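PDB 5TI1: fumarylacetoacetate hydrolase from Burkholderia xenovorans, which probably hydrolyses fumarylacetoacetate to fumarate and acetoacetate, the last step of phenylalanine and tyrosine breakdown, with a bound magnesium ion. Local coordinates for residues P199-D211 and P215-L227. Numbering follows the deposited sequence.
Sequences PVRRPNGQLKLPD and PVFGACRKLDIEL. With MG (magnesium ion), chain K.
The guanidinium of Arg-202 has Leu-223 CD2 over one face, toward the rim. At its edge, in plane, a water accepts from NH1 and also from Leu-223 N. Arg-202 NH1 gives a second bond to Cys-220 O, 2.9 Å away, from above the carbonyl plane. The Arg-202 side chain reaches there with CG anti to the backbone N (chi1 177°) and a bend at chi3. Asp-413 forms a salt bridge with Arg-202 NE, and Arg-202 NH2 bonds Ile-411 O, so the group is fixed on several sides. The Phe-217 ring lies obliquely against Asn-204, with CZ 3.7 Å from Asn-204 CB.

Strands 204-207 and 216-219 form an antiparallel beta hairpin. Gly-205 pairs with Gly-218 and Leu-207 with Val-216, each through two backbone bonds. Cys-220 N to Pro-203 O, 3.0 Å, extends the pairing. Leu-207 CD1 rests 3.4 Å from Ala-219 O. Leu-209 crosses Val-216 at about a right angle, CD1 to CG2 4.0 Å.

Beyond the hairpin, Glu-226 OE2 binds magnesium with Asp-153, Glu-228 and Asp-260. Phe-217 meets Tyr-313 of the second subunit. Helix 264-270 packs on Leu-207 and Pro-215, while strand 429-440 runs parallel to strand 200-207.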
loop_
_atom_site.group_PDB
_atom_site.type_symbol
_atom_site.label_atom_id
_atom_site.label_comp_id
_atom_site.label_asym_id
_atom_site.label_seq_id
_atom_site.Cartn_x
_atom_site.Cartn_y
_atom_site.Cartn_z
ATOM N N PRO B 199 -11.446 -3.680 17.817
ATOM C CA PRO B 199 -12.057 -2.380 18.105
ATOM C C PRO B 199 -11.409 -1.282 17.280
ATOM O O PRO B 199 -10.222 -1.335 16.948
ATOM C CB PRO B 199 -11.790 -2.182 19.606
ATOM C CG PRO B 199 -10.616 -3.034 19.900
ATOM C CD PRO B 199 -10.725 -4.229 18.975
ATOM N N VAL B 200 -12.203 -0.271 16.954
ATOM C CA VAL B 200 -11.773 0.811 16.081
ATOM C C VAL B 200 -11.893 2.108 16.847
ATOM O O VAL B 200 -12.983 2.463 17.313
ATOM C CB VAL B 200 -12.604 0.872 14.793
ATOM C CG1 VAL B 200 -12.210 2.099 13.987
ATOM C CG2 VAL B 200 -12.405 -0.401 13.982
ATOM N N ARG B 201 -10.795 2.832 16.968
ATOM C CA ARG B 201 -10.825 4.036 17.777
ATOM C C ARG B 201 -11.214 5.216 16.910
ATOM O O ARG B 201 -10.653 5.405 15.820
ATOM C CB ARG B 201 -9.488 4.307 18.455
ATOM C CG ARG B 201 -9.637 5.481 19.421
ATOM C CD ARG B 201 -8.493 5.638 20.379
ATOM N NE ARG B 201 -8.223 4.455 21.199
ATOM C CZ ARG B 201 -8.790 4.183 22.373
ATOM N NH1 ARG B 201 -9.713 4.990 22.890
ATOM N NH2 ARG B 201 -8.443 3.082 23.024
ATOM N N ARG B 202 -12.186 5.993 17.388
ATOM C CA ARG B 202 -12.593 7.210 16.712
ATOM C C ARG B 202 -11.366 8.089 16.500
ATOM O O ARG B 202 -10.659 8.400 17.474
ATOM C CB ARG B 202 -13.649 7.965 17.520
ATOM C CG ARG B 202 -14.078 9.312 16.914
ATOM C CD ARG B 202 -15.129 10.016 17.796
ATOM N NE ARG B 202 -16.303 9.176 18.029
ATOM C CZ ARG B 202 -17.342 9.097 17.203
ATOM N NH1 ARG B 202 -17.364 9.823 16.091
ATOM N NH2 ARG B 202 -18.367 8.288 17.486
ATOM N N PRO B 203 -11.061 8.476 15.267
ATOM C CA PRO B 203 -9.865 9.291 15.021
ATOM C C PRO B 203 -10.057 10.743 15.424
ATOM O O PRO B 203 -11.145 11.308 15.297
ATOM C CB PRO B 203 -9.668 9.166 13.504
ATOM C CG PRO B 203 -11.061 8.862 12.960
ATOM C CD PRO B 203 -11.702 8.011 14.021
ATOM N N ASN B 204 -8.987 11.343 15.940
ATOM C CA ASN B 204 -8.864 12.789 15.935
ATOM C C ASN B 204 -8.245 13.231 14.612
ATOM O O ASN B 204 -7.624 12.441 13.906
ATOM C CB ASN B 204 -8.003 13.273 17.097
ATOM C CG ASN B 204 -8.631 12.984 18.444
ATOM O OD1 ASN B 204 -9.794 13.291 18.679
ATOM N ND2 ASN B 204 -7.866 12.365 19.325
ATOM N N GLY B 205 -8.419 14.504 14.283
ATOM C CA GLY B 205 -7.833 15.028 13.060
ATOM C C GLY B 205 -8.217 16.476 12.868
ATOM O O GLY B 205 -8.827 17.093 13.742
ATOM N N GLN B 206 -7.854 17.014 11.706
ATOM C CA GLN B 206 -8.212 18.384 11.363
ATOM C C GLN B 206 -9.639 18.429 10.838
ATOM O O GLN B 206 -10.005 17.666 9.940
ATOM C CB GLN B 206 -7.250 18.959 10.318
ATOM C CG GLN B 206 -5.802 19.042 10.775
ATOM C CD GLN B 206 -4.983 20.045 9.975
ATOM O OE1 GLN B 206 -5.530 20.954 9.339
ATOM N NE2 GLN B 206 -3.659 19.887 10.010
ATOM N N LEU B 207 -10.438 19.328 11.399
ATOM C CA LEU B 207 -11.829 19.517 11.026
ATOM C C LEU B 207 -12.015 20.958 10.577
ATOM O O LEU B 207 -11.495 21.883 11.211
ATOM C CB LEU B 207 -12.768 19.208 12.205
ATOM C CG LEU B 207 -12.525 17.911 12.979
ATOM C CD1 LEU B 207 -13.395 17.839 14.250
ATOM C CD2 LEU B 207 -12.778 16.722 12.062
ATOM N N LYS B 208 -12.750 21.153 9.487
ATOM C CA LYS B 208 -13.025 22.490 8.964
ATOM C C LYS B 208 -14.482 22.806 9.264
ATOM O O LYS B 208 -15.393 22.269 8.623
ATOM C CB LYS B 208 -12.718 22.579 7.471
ATOM C CG LYS B 208 -13.067 23.924 6.825
ATOM C CD LYS B 208 -12.151 25.055 7.292
ATOM C CE LYS B 208 -12.491 26.378 6.598
ATOM N NZ LYS B 208 -13.901 26.830 6.855
ATOM N N LEU B 209 -14.697 23.670 10.265
ATOM C CA LEU B 209 -16.039 24.058 10.655
ATOM C C LEU B 209 -16.529 25.209 9.779
ATOM O O LEU B 209 -15.731 26.032 9.321
ATOM C CB LEU B 209 -16.069 24.463 12.126
ATOM C CG LEU B 209 -15.568 23.358 13.062
ATOM C CD1 LEU B 209 -15.501 23.856 14.495
ATOM C CD2 LEU B 209 -16.436 22.108 12.958
ATOM N N PRO B 210 -17.842 25.280 9.531
ATOM C CA PRO B 210 -18.361 26.293 8.595
ATOM C C PRO B 210 -18.191 27.723 9.076
ATOM O O PRO B 210 -18.167 28.637 8.242
ATOM C CB PRO B 210 -19.846 25.927 8.474
ATOM C CG PRO B 210 -20.156 25.208 9.760
ATOM C CD PRO B 210 -18.914 24.429 10.078
ATOM N N ASP B 211 -18.070 27.950 10.383
ATOM C CA ASP B 211 -17.973 29.303 10.912
ATOM C C ASP B 211 -16.550 29.843 10.916
ATOM O O ASP B 211 -16.351 31.040 10.673
ATOM C CB ASP B 211 -18.535 29.348 12.336
ATOM N N PRO B 215 -8.804 25.570 10.248
ATOM C CA PRO B 215 -9.302 24.310 10.808
ATOM C C PRO B 215 -8.957 24.144 12.283
ATOM O O PRO B 215 -8.073 24.802 12.836
ATOM C CB PRO B 215 -8.600 23.243 9.960
ATOM C CG PRO B 215 -7.361 23.905 9.494
ATOM C CD PRO B 215 -7.750 25.336 9.244
ATOM N N VAL B 216 -9.678 23.222 12.915
ATOM C CA VAL B 216 -9.459 22.861 14.305
ATOM C C VAL B 216 -8.996 21.412 14.361
ATOM O O VAL B 216 -9.140 20.643 13.404
ATOM C CB VAL B 216 -10.726 23.047 15.163
ATOM C CG1 VAL B 216 -11.123 24.513 15.215
ATOM C CG2 VAL B 216 -11.857 22.193 14.612
ATOM N N PHE B 217 -8.423 21.052 15.504
ATOM C CA PHE B 217 -8.060 19.679 15.826
ATOM C C PHE B 217 -9.095 19.121 16.796
ATOM O O PHE B 217 -9.352 19.728 17.831
ATOM C CB PHE B 217 -6.666 19.637 16.454
ATOM C CG PHE B 217 -6.189 18.253 16.786
ATOM C CD1 PHE B 217 -5.612 17.459 15.815
ATOM C CD2 PHE B 217 -6.311 17.751 18.066
ATOM C CE1 PHE B 217 -5.167 16.195 16.110
ATOM C CE2 PHE B 217 -5.866 16.482 18.366
ATOM C CZ PHE B 217 -5.290 15.709 17.380
ATOM N N GLY B 218 -9.690 17.979 16.467
ATOM C CA GLY B 218 -10.692 17.448 17.375
ATOM C C GLY B 218 -11.180 16.082 16.945
ATOM O O GLY B 218 -10.784 15.547 15.907
ATOM N N ALA B 219 -12.062 15.518 17.767
ATOM C CA ALA B 219 -12.602 14.197 17.478
ATOM C C ALA B 219 -13.515 14.257 16.264
ATOM O O ALA B 219 -14.366 15.147 16.151
ATOM C CB ALA B 219 -13.361 13.647 18.684
ATOM N N CYS B 220 -13.313 13.319 15.341
ATOM C CA CYS B 220 -14.216 13.130 14.210
ATOM C C CYS B 220 -15.680 13.106 14.650
ATOM O O CYS B 220 -16.046 12.399 15.592
ATOM C CB CYS B 220 -13.846 11.819 13.517
ATOM S SG CYS B 220 -15.137 11.119 12.548
ATOM N N ARG B 221 -16.517 13.892 13.971
ATOM C CA ARG B 221 -17.947 13.948 14.256
ATOM C C ARG B 221 -18.810 13.241 13.217
ATOM O O ARG B 221 -20.034 13.220 13.367
ATOM C CB ARG B 221 -18.419 15.406 14.377
ATOM C CG ARG B 221 -17.798 16.193 15.526
ATOM C CD ARG B 221 -18.148 17.668 15.422
ATOM N NE ARG B 221 -17.288 18.496 16.260
ATOM C CZ ARG B 221 -17.346 19.825 16.324
ATOM N NH1 ARG B 221 -18.233 20.494 15.597
ATOM N NH2 ARG B 221 -16.515 20.487 17.119
ATOM N N LYS B 222 -18.220 12.673 12.162
ATOM C CA LYS B 222 -18.980 12.002 11.105
ATOM C C LYS B 222 -18.294 10.672 10.779
ATOM O O LYS B 222 -17.776 10.459 9.680
ATOM C CB LYS B 222 -19.107 12.882 9.867
ATOM C CG LYS B 222 -20.025 14.068 10.053
ATOM C CD LYS B 222 -20.417 14.652 8.705
ATOM C CE LYS B 222 -21.344 15.832 8.864
ATOM N NZ LYS B 222 -21.726 16.337 7.527
ATOM N N LEU B 223 -18.296 9.775 11.756
ATOM C CA LEU B 223 -17.719 8.452 11.586
ATOM C C LEU B 223 -18.727 7.532 10.912
ATOM O O LEU B 223 -19.873 7.403 11.368
ATOM C CB LEU B 223 -17.302 7.894 12.943
ATOM C CG LEU B 223 -16.602 6.545 12.941
ATOM C CD1 LEU B 223 -15.271 6.637 12.144
ATOM C CD2 LEU B 223 -16.398 6.093 14.373
ATOM N N ASP B 224 -18.306 6.886 9.829
ATOM C CA ASP B 224 -19.240 6.150 8.995
ATOM C C ASP B 224 -18.627 4.813 8.600
ATOM O O ASP B 224 -17.408 4.615 8.664
ATOM C CB ASP B 224 -19.624 6.977 7.754
ATOM C CG ASP B 224 -20.922 6.511 7.107
ATOM O OD1 ASP B 224 -21.513 5.524 7.591
ATOM O OD2 ASP B 224 -21.357 7.137 6.118
ATOM N N ILE B 225 -19.500 3.885 8.217
ATOM C CA ILE B 225 -19.083 2.643 7.575
ATOM C C ILE B 225 -19.007 2.863 6.075
ATOM O O ILE B 225 -19.525 3.855 5.550
ATOM C CB ILE B 225 -20.058 1.486 7.856
ATOM C CG1 ILE B 225 -21.341 1.697 7.043
ATOM C CG2 ILE B 225 -20.332 1.354 9.345
ATOM C CD1 ILE B 225 -22.335 0.582 7.156
ATOM N N GLU B 226 -18.391 1.918 5.376
ATOM C CA GLU B 226 -18.612 1.744 3.944
ATOM C C GLU B 226 -18.747 0.250 3.716
ATOM O O GLU B 226 -17.765 -0.491 3.849
ATOM C CB GLU B 226 -17.486 2.345 3.098
ATOM C CG GLU B 226 -17.392 3.859 3.244
ATOM C CD GLU B 226 -16.805 4.546 2.029
ATOM O OE1 GLU B 226 -17.188 5.703 1.753
ATOM O OE2 GLU B 226 -15.968 3.932 1.353
ATOM N N LEU B 227 -19.978 -0.185 3.437
ATOM C CA LEU B 227 -20.258 -1.585 3.152
ATOM C C LEU B 227 -19.663 -1.945 1.802
ATOM O O LEU B 227 -20.025 -1.346 0.782
ATOM C CB LEU B 227 -21.766 -1.841 3.151
ATOM C CG LEU B 227 -22.192 -3.138 2.451
ATOM C CD1 LEU B 227 -21.772 -4.347 3.254
ATOM C CD2 LEU B 227 -23.698 -3.152 2.256
HETATM MG MG MG K . -14.401 2.797 0.364
HETATM O O HOH W 1 -19.775 9.928 14.293
#